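Local coordinates for probable sugar ABC transporter, sugar-binding protein (Streptococcus pneumoniae, PDB 2W7Y) that binds blood-group A-trisaccharide as the solute-binding protein of a probable sugar ABC transporter, and so probably delivers such glycans for uptake, at residues W182-T186 with M245-E249; G197-G202 with G272-F278. All coordinates share one frame; numbering follows the deposited sequence.

Contact 1: W182-T186 with M245-E249; sequences WDDFT and MVMKE
Trp182 and Met245 slide past each other in opposite directions between their helices. The CB of Trp182 points at the other helix, and with CG anti to the backbone N (chi1 179°) the indole extends into the interval between the two segments, whose axes run nearly parallel, 9° apart, at 11.7 Å. Such a wide spacing calls for a large side chain to fill it, which suits tryptophan. Along the ring, CD1 approaches CG of Met245, and the CB of Met245 sits over the pyrrole face, 3.7 Å from Trp182 NE1. CZ2 meets the Met245 carbonyl, and Trp182 CH2 ends 3.9 Å from Val246 CG2. The selenium of Met245, a selenomethionine here, stands above the same five-membered ring, 4.8 Å from its centroid, in a distant Met-aromatic contact, while CD2 of Phe185 lies against the opposite face. The contact packs helix 182-193 against helix 237-252, with Val214 of helix 207-215 touching Trp182, Met245 and Val246. At the indole edge, Trp182 NE1 donates in plane to a water oxygen 2.9 Å away; that water in turn donates to Met245 O. One turn on, Glu249, with CG anti to its backbone N, brings that carbon to Phe185 CE2; the bend at chi2 (51°) then turns the carboxylate so that OE2 lies beside Thr186 CG2. A second water donates to Glu249 OE2 and Thr186 O, while OE1 of this buried carboxylate forms a salt bridge with Arg193.

Contact 2: G197-G202 with G272-F278; sequences GVYAFG and GKSAVFF
Tyr199 and Ser274 form a parallel bridge, their CA atoms 5.0 Å apart, and the two chains stay in step as both turn a corner, at Ala200 and at Ala275. Tyr199 N donates to Lys273 O (3.2 Å). Ala275 N shares its hydrogen between Tyr199 O, in that carbonyl's plane, and Ala200 O, which it meets from above the plane; both bonds are bent. Val276 N makes the straighter bond to Ala200 O (3.0 Å, 155° at the hydrogen), so that oxygen takes two donors. Backbone bonds of Ala275 with Asn164 and Phe277 with Trp162 join 272-278 to strand 157-164 as well. Gly272, with positive phi, closes the Schellman motif ending helix 262-270. Tyr199 CG sits between its backbone N and carbonyl carbon (chi1 62°), which lays the ring over Ser274: the small serine's CB makes a CH-pi contact 3.9 Å from the ring centroid. A water links Tyr199 OH with Ser274 OG, and the same hydroxyl is hydrogen-bonded to Asp268 OD2. Phe201 CB rests 3.6 Å from Val276 CG1, the side chains side by side. Phe278 turns its edge to the Phe201 face in an offset edge-to-face pair, Phe278 CE2 to Phe201 CG 3.5 Å, planes at 65°. Direct amide bonds run as far as Val276; beyond, waters join Gly202 N to Val276 O and Gly202 O to Phe278 N, and the phenylalanine rings supply the rest.

Contacts 1 and 2 have centres 15 Å apart and meet through aromatic rings and the Glu249 carboxylate. Phe185 CZ of contact 1 lies 4.0 Å from Phe201 CE1 and 4.1 Å from Phe278 CZ, so it packs on both rings of contact 2, and Glu249 OE1 comes within 3.7 Å of Phe201 CE1. Arg193, the salt-bridge partner of Glu249, also touches Ala200 and Phe201. The chain order alternates: helix 182-193 runs into 199-201, and helix 237-252 precedes 272-278, so each connection links one contact to the other. In contact 2, the Phe278 side chain lies about 9 Å from the bound N-acetylgalactosamine unit and about 12 Å from the galactose, close to the pocket but not touching the sugar.

Contact 1: W182-T186 with M245-E249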
ATOM      1  N   TRP A 182      -8.061  18.624  -9.800  1.00 23.16           N
ATOM      2  CA  TRP A 182      -8.964  17.476  -9.866  1.00 23.17           C
ATOM      3  C   TRP A 182      -9.784  17.475 -11.158  1.00 23.15           C
ATOM      4  O   TRP A 182      -9.995  16.423 -11.765  1.00 23.18           O
ATOM      5  CB  TRP A 182      -9.896  17.466  -8.650  1.00 23.21           C
ATOM      6  CG  TRP A 182     -10.875  16.328  -8.649  1.00 23.16           C
ATOM      7  CD1 TRP A 182     -12.195  16.384  -8.988  1.00 23.14           C
ATOM      8  CD2 TRP A 182     -10.605  14.963  -8.303  1.00 23.09           C
ATOM      9  NE1 TRP A 182     -12.769  15.139  -8.869  1.00 23.14           N
ATOM     10  CE2 TRP A 182     -11.815  14.248  -8.454  1.00 23.04           C
ATOM     11  CE3 TRP A 182      -9.458  14.273  -7.886  1.00 23.13           C
ATOM     12  CZ2 TRP A 182     -11.912  12.875  -8.195  1.00 23.07           C
ATOM     13  CZ3 TRP A 182      -9.556  12.905  -7.628  1.00 23.15           C
ATOM     14  CH2 TRP A 182     -10.777  12.225  -7.785  1.00 23.04           C
ATOM     15  N   ASP A 183     -10.241  18.658 -11.566  1.00 23.18           N
ATOM     16  CA  ASP A 183     -11.020  18.825 -12.792  1.00 23.09           C
ATOM     17  C   ASP A 183     -10.259  18.409 -14.057  1.00 23.12           C
ATOM     18  O   ASP A 183     -10.860  17.869 -14.985  1.00 23.13           O
ATOM     19  CB  ASP A 183     -11.548  20.262 -12.905  1.00 23.22           C
ATOM     20  CG  ASP A 183     -12.666  20.565 -11.898  1.00 23.54           C
ATOM     21  OD1 ASP A 183     -13.038  21.747 -11.761  1.00 23.63           O
ATOM     22  OD2 ASP A 183     -13.182  19.629 -11.247  1.00 23.78           O
ATOM     23  N   ASP A 184      -8.945  18.641 -14.084  1.00 23.04           N
ATOM     24  CA  ASP A 184      -8.087  18.162 -15.177  1.00 23.04           C
ATOM     25  C   ASP A 184      -8.112  16.638 -15.291  1.00 23.05           C
ATOM     26  O   ASP A 184      -8.147  16.090 -16.396  1.00 23.06           O
ATOM     27  CB  ASP A 184      -6.636  18.623 -14.987  1.00 23.06           C
ATOM     28  CG  ASP A 184      -6.454  20.123 -15.174  1.00 23.21           C
ATOM     29  OD1 ASP A 184      -7.226  20.756 -15.928  1.00 23.45           O
ATOM     30  OD2 ASP A 184      -5.507  20.666 -14.569  1.00 23.54           O
ATOM     31  N   PHE A 185      -8.073  15.967 -14.141  1.00 22.97           N
ATOM     32  CA  PHE A 185      -8.128  14.510 -14.064  1.00 22.91           C
ATOM     33  C   PHE A 185      -9.466  13.962 -14.568  1.00 22.91           C
ATOM     34  O   PHE A 185      -9.491  13.022 -15.358  1.00 22.96           O
ATOM     35  CB  PHE A 185      -7.852  14.052 -12.626  1.00 22.84           C
ATOM     36  CG  PHE A 185      -8.292  12.639 -12.329  1.00 22.93           C
ATOM     37  CD1 PHE A 185      -7.651  11.552 -12.917  1.00 22.27           C
ATOM     38  CD2 PHE A 185      -9.341  12.398 -11.443  1.00 22.88           C
ATOM     39  CE1 PHE A 185      -8.050  10.256 -12.643  1.00 22.17           C
ATOM     40  CE2 PHE A 185      -9.748  11.094 -11.158  1.00 22.93           C
ATOM     41  CZ  PHE A 185      -9.102  10.024 -11.759  1.00 22.76           C
ATOM     42  N   THR A 186     -10.565  14.559 -14.107  1.00 22.92           N
ATOM     43  CA  THR A 186     -11.912  14.146 -14.501  1.00 22.92           C
ATOM     44  C   THR A 186     -12.201  14.434 -15.971  1.00 22.86           C
ATOM     45  O   THR A 186     -12.924  13.678 -16.619  1.00 23.02           O
ATOM     46  CB  THR A 186     -13.004  14.821 -13.636  1.00 23.01           C
ATOM     47  OG1 THR A 186     -12.961  16.242 -13.825  1.00 22.99           O
ATOM     48  CG2 THR A 186     -12.815  14.487 -12.158  1.00 22.71           C
HETATM   49  N   MSE A 245     -16.312  14.398  -4.423  1.00 23.79           N
HETATM   50  CA  MSE A 245     -15.535  14.457  -5.665  1.00 24.36           C
HETATM   51  C   MSE A 245     -15.239  13.073  -6.237  1.00 23.84           C
HETATM   52  O   MSE A 245     -15.403  12.842  -7.435  1.00 23.79           O
HETATM   53  CB  MSE A 245     -14.207  15.173  -5.419  1.00 24.21           C
HETATM   54  CG  MSE A 245     -14.257  16.681  -5.506  1.00 24.93           C
HETATM   55 SE   MSE A 245     -12.826  17.445  -4.424  1.00 26.50          SE
HETATM   56  CE  MSE A 245     -12.324  18.971  -5.538  1.00 24.96           C
ATOM     57  N   VAL A 246     -14.798  12.167  -5.364  1.00 23.58           N
ATOM     58  CA  VAL A 246     -14.371  10.818  -5.752  1.00 23.42           C
ATOM     59  C   VAL A 246     -15.569   9.931  -6.116  1.00 23.40           C
ATOM     60  O   VAL A 246     -15.531   9.224  -7.123  1.00 23.34           O
ATOM     61  CB  VAL A 246     -13.483  10.164  -4.649  1.00 23.26           C
ATOM     62  CG1 VAL A 246     -13.080   8.746  -5.022  1.00 23.22           C
ATOM     63  CG2 VAL A 246     -12.242  11.007  -4.405  1.00 23.09           C
HETATM   64  N   MSE A 247     -16.625   9.995  -5.303  1.00 23.36           N
HETATM   65  CA  MSE A 247     -17.874   9.272  -5.555  1.00 23.54           C
HETATM   66  C   MSE A 247     -18.549   9.654  -6.872  1.00 23.41           C
HETATM   67  O   MSE A 247     -19.109   8.799  -7.549  1.00 23.55           O
HETATM   68  CB  MSE A 247     -18.856   9.474  -4.400  1.00 23.49           C
HETATM   69  CG  MSE A 247     -18.508   8.692  -3.152  1.00 23.73           C
HETATM   70 SE   MSE A 247     -19.748   9.050  -1.699  1.00 24.24          SE
HETATM   71  CE  MSE A 247     -19.194   7.630  -0.490  1.00 23.76           C
ATOM     72  N   LYS A 248     -18.504  10.939  -7.217  1.00 23.40           N
ATOM     73  CA  LYS A 248     -19.018  11.432  -8.496  1.00 23.29           C
ATOM     74  C   LYS A 248     -18.226  10.859  -9.668  1.00 23.27           C
ATOM     75  O   LYS A 248     -18.800  10.499 -10.702  1.00 23.09           O
ATOM     76  CB  LYS A 248     -18.971  12.963  -8.543  1.00 23.24           C
ATOM     77  CG  LYS A 248     -20.118  13.657  -7.827  1.00 23.31           C
ATOM     78  CD  LYS A 248     -19.850  15.146  -7.666  1.00 23.54           C
ATOM     79  CE  LYS A 248     -19.813  15.874  -9.008  1.00 23.78           C
ATOM     80  NZ  LYS A 248     -19.350  17.287  -8.866  1.00 23.82           N
ATOM     81  N   GLU A 249     -16.907  10.781  -9.494  1.00 23.20           N
ATOM     82  CA  GLU A 249     -16.014  10.234 -10.512  1.00 23.28           C
ATOM     83  C   GLU A 249     -16.144   8.714 -10.633  1.00 23.25           C
ATOM     84  O   GLU A 249     -16.095   8.168 -11.735  1.00 23.38           O
ATOM     85  CB  GLU A 249     -14.563  10.648 -10.238  1.00 23.23           C
ATOM     86  CG  GLU A 249     -13.569  10.289 -11.342  1.00 23.26           C
ATOM     87  CD  GLU A 249     -14.000  10.737 -12.734  1.00 23.12           C
ATOM     88  OE1 GLU A 249     -13.587  10.080 -13.707  1.00 23.55           O
ATOM     89  OE2 GLU A 249     -14.744  11.733 -12.868  1.00 22.88           O
TER
HETATM   90  O   HOH W   1     -15.579  14.669  -9.282  1.00 17.47           O
HETATM   91  O   HOH W   2     -14.991  12.115 -15.518  1.00 21.97           O

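Contact 2: G197-G202 with G272-F278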
ATOM      1  N   GLY A 197     -13.995   0.331 -26.075  1.00 23.59           N
ATOM      2  CA  GLY A 197     -13.054  -0.768 -25.916  1.00 23.44           C
ATOM      3  C   GLY A 197     -12.302  -0.653 -24.607  1.00 23.35           C
ATOM      4  O   GLY A 197     -11.831  -1.657 -24.064  1.00 23.35           O
ATOM      5  N   VAL A 198     -12.191   0.575 -24.101  1.00 23.24           N
ATOM      6  CA  VAL A 198     -11.495   0.842 -22.843  1.00 23.21           C
ATOM      7  C   VAL A 198     -12.384   1.522 -21.800  1.00 23.14           C
ATOM      8  O   VAL A 198     -13.246   2.343 -22.136  1.00 23.13           O
ATOM      9  CB  VAL A 198     -10.189   1.682 -23.042  1.00 23.25           C
ATOM     10  CG1 VAL A 198      -9.243   1.000 -24.026  1.00 23.40           C
ATOM     11  CG2 VAL A 198     -10.498   3.109 -23.487  1.00 23.30           C
ATOM     12  N   TYR A 199     -12.177   1.160 -20.538  1.00 22.96           N
ATOM     13  CA  TYR A 199     -12.734   1.915 -19.425  1.00 22.92           C
ATOM     14  C   TYR A 199     -11.627   2.749 -18.786  1.00 22.94           C
ATOM     15  O   TYR A 199     -10.441   2.482 -18.997  1.00 22.97           O
ATOM     16  CB  TYR A 199     -13.443   1.004 -18.410  1.00 22.96           C
ATOM     17  CG  TYR A 199     -12.578  -0.034 -17.721  1.00 22.94           C
ATOM     18  CD1 TYR A 199     -12.316  -1.270 -18.323  1.00 22.79           C
ATOM     19  CD2 TYR A 199     -12.057   0.203 -16.450  1.00 23.05           C
ATOM     20  CE1 TYR A 199     -11.533  -2.233 -17.684  1.00 22.74           C
ATOM     21  CE2 TYR A 199     -11.274  -0.755 -15.800  1.00 22.88           C
ATOM     22  CZ  TYR A 199     -11.017  -1.968 -16.423  1.00 22.97           C
ATOM     23  OH  TYR A 199     -10.243  -2.910 -15.781  1.00 22.70           O
ATOM     24  N   ALA A 200     -12.015   3.769 -18.028  1.00 22.88           N
ATOM     25  CA  ALA A 200     -11.064   4.731 -17.482  1.00 22.82           C
ATOM     26  C   ALA A 200     -10.115   4.093 -16.459  1.00 22.86           C
ATOM     27  O   ALA A 200      -8.904   4.001 -16.693  1.00 22.74           O
ATOM     28  CB  ALA A 200     -11.801   5.916 -16.886  1.00 22.68           C
ATOM     29  N   PHE A 201     -10.675   3.639 -15.341  1.00 22.87           N
ATOM     30  CA  PHE A 201      -9.906   2.986 -14.284  1.00 22.90           C
ATOM     31  C   PHE A 201     -10.737   1.947 -13.541  1.00 22.93           C
ATOM     32  O   PHE A 201     -11.972   1.970 -13.587  1.00 22.93           O
ATOM     33  CB  PHE A 201      -9.334   4.022 -13.297  1.00 22.91           C
ATOM     34  CG  PHE A 201     -10.368   4.954 -12.705  1.00 22.99           C
ATOM     35  CD1 PHE A 201     -10.633   6.189 -13.297  1.00 23.08           C
ATOM     36  CD2 PHE A 201     -11.060   4.605 -11.544  1.00 22.94           C
ATOM     37  CE1 PHE A 201     -11.585   7.058 -12.754  1.00 22.71           C
ATOM     38  CE2 PHE A 201     -12.013   5.463 -10.993  1.00 23.14           C
ATOM     39  CZ  PHE A 201     -12.278   6.695 -11.600  1.00 23.18           C
ATOM     40  N   GLY A 202     -10.055   1.029 -12.862  1.00 23.01           N
ATOM     41  CA  GLY A 202     -10.715   0.114 -11.938  1.00 22.94           C
ATOM     42  C   GLY A 202     -11.041   0.805 -10.626  1.00 22.98           C
ATOM     43  O   GLY A 202     -10.210   1.528 -10.075  1.00 23.12           O
ATOM     44  N   GLY A 272      -4.115  -3.456 -22.004  1.00 23.20           N
ATOM     45  CA  GLY A 272      -4.575  -2.230 -22.653  1.00 23.14           C
ATOM     46  C   GLY A 272      -6.079  -2.044 -22.659  1.00 23.09           C
ATOM     47  O   GLY A 272      -6.626  -1.400 -23.556  1.00 23.06           O
ATOM     48  N   LYS A 273      -6.745  -2.601 -21.652  1.00 23.05           N
ATOM     49  CA  LYS A 273      -8.203  -2.503 -21.524  1.00 23.00           C
ATOM     50  C   LYS A 273      -8.639  -1.339 -20.633  1.00 22.90           C
ATOM     51  O   LYS A 273      -9.810  -0.972 -20.626  1.00 22.88           O
ATOM     52  CB  LYS A 273      -8.787  -3.818 -21.007  1.00 22.99           C
ATOM     53  CG  LYS A 273      -8.663  -4.980 -21.979  1.00 23.23           C
ATOM     54  CD  LYS A 273      -9.241  -6.255 -21.387  1.00 23.54           C
ATOM     55  CE  LYS A 273      -9.439  -7.326 -22.451  1.00 23.42           C
ATOM     56  NZ  LYS A 273      -8.151  -7.907 -22.919  1.00 23.66           N
ATOM     57  N   SER A 274      -7.697  -0.774 -19.880  1.00 22.91           N
ATOM     58  CA  SER A 274      -7.956   0.408 -19.055  1.00 22.83           C
ATOM     59  C   SER A 274      -6.866   1.465 -19.243  1.00 22.90           C
ATOM     60  O   SER A 274      -5.769   1.155 -19.716  1.00 22.83           O
ATOM     61  CB  SER A 274      -8.120   0.031 -17.575  1.00 22.94           C
ATOM     62  OG  SER A 274      -7.000  -0.684 -17.081  1.00 22.54           O
ATOM     63  N   ALA A 275      -7.181   2.710 -18.888  1.00 22.85           N
ATOM     64  CA  ALA A 275      -6.283   3.841 -19.132  1.00 22.96           C
ATOM     65  C   ALA A 275      -5.363   4.136 -17.953  1.00 22.94           C
ATOM     66  O   ALA A 275      -4.199   4.474 -18.144  1.00 22.89           O
ATOM     67  CB  ALA A 275      -7.080   5.084 -19.506  1.00 22.90           C
ATOM     68  N   VAL A 276      -5.896   4.011 -16.743  1.00 22.94           N
ATOM     69  CA  VAL A 276      -5.127   4.276 -15.529  1.00 23.16           C
ATOM     70  C   VAL A 276      -5.288   3.160 -14.483  1.00 22.97           C
ATOM     71  O   VAL A 276      -6.318   2.487 -14.417  1.00 22.84           O
ATOM     72  CB  VAL A 276      -5.411   5.710 -14.958  1.00 23.20           C
ATOM     73  CG1 VAL A 276      -6.876   6.011 -14.968  1.00 23.62           C
ATOM     74  CG2 VAL A 276      -4.821   5.896 -13.555  1.00 23.34           C
ATOM     75  N   PHE A 277      -4.235   2.968 -13.690  1.00 22.87           N
ATOM     76  CA  PHE A 277      -4.158   1.895 -12.708  1.00 22.76           C
ATOM     77  C   PHE A 277      -3.557   2.443 -11.428  1.00 22.75           C
ATOM     78  O   PHE A 277      -2.382   2.801 -11.390  1.00 22.80           O
ATOM     79  CB  PHE A 277      -3.304   0.748 -13.268  1.00 22.80           C
ATOM     80  CG  PHE A 277      -3.201  -0.455 -12.369  1.00 22.38           C
ATOM     81  CD1 PHE A 277      -4.331  -1.002 -11.765  1.00 22.53           C
ATOM     82  CD2 PHE A 277      -1.972  -1.069 -12.163  1.00 22.24           C
ATOM     83  CE1 PHE A 277      -4.229  -2.124 -10.948  1.00 22.57           C
ATOM     84  CE2 PHE A 277      -1.859  -2.193 -11.353  1.00 22.29           C
ATOM     85  CZ  PHE A 277      -2.991  -2.721 -10.741  1.00 22.57           C
ATOM     86  N   PHE A 278      -4.374   2.523 -10.385  1.00 22.86           N
ATOM     87  CA  PHE A 278      -3.922   3.039  -9.099  1.00 22.98           C
ATOM     88  C   PHE A 278      -3.269   1.932  -8.270  1.00 23.01           C
ATOM     89  O   PHE A 278      -3.941   1.218  -7.520  1.00 22.97           O
ATOM     90  CB  PHE A 278      -5.080   3.702  -8.331  1.00 23.01           C
ATOM     91  CG  PHE A 278      -5.867   4.696  -9.150  1.00 22.95           C
ATOM     92  CD1 PHE A 278      -5.297   5.903  -9.541  1.00 22.88           C
ATOM     93  CD2 PHE A 278      -7.175   4.423  -9.529  1.00 22.78           C
ATOM     94  CE1 PHE A 278      -6.014   6.824 -10.304  1.00 23.18           C
ATOM     95  CE2 PHE A 278      -7.902   5.337 -10.287  1.00 23.25           C
ATOM     96  CZ  PHE A 278      -7.320   6.539 -10.682  1.00 23.23           C
TER
HETATM   97  O   HOH W   3      -7.667  -2.115 -14.924  1.00 10.04           O
HETATM   98  O   HOH W   4      -7.173   0.049 -13.391  1.00 14.75           O
HETATM   99  O   HOH W   5      -7.096   0.935 -10.410  1.00 24.73           O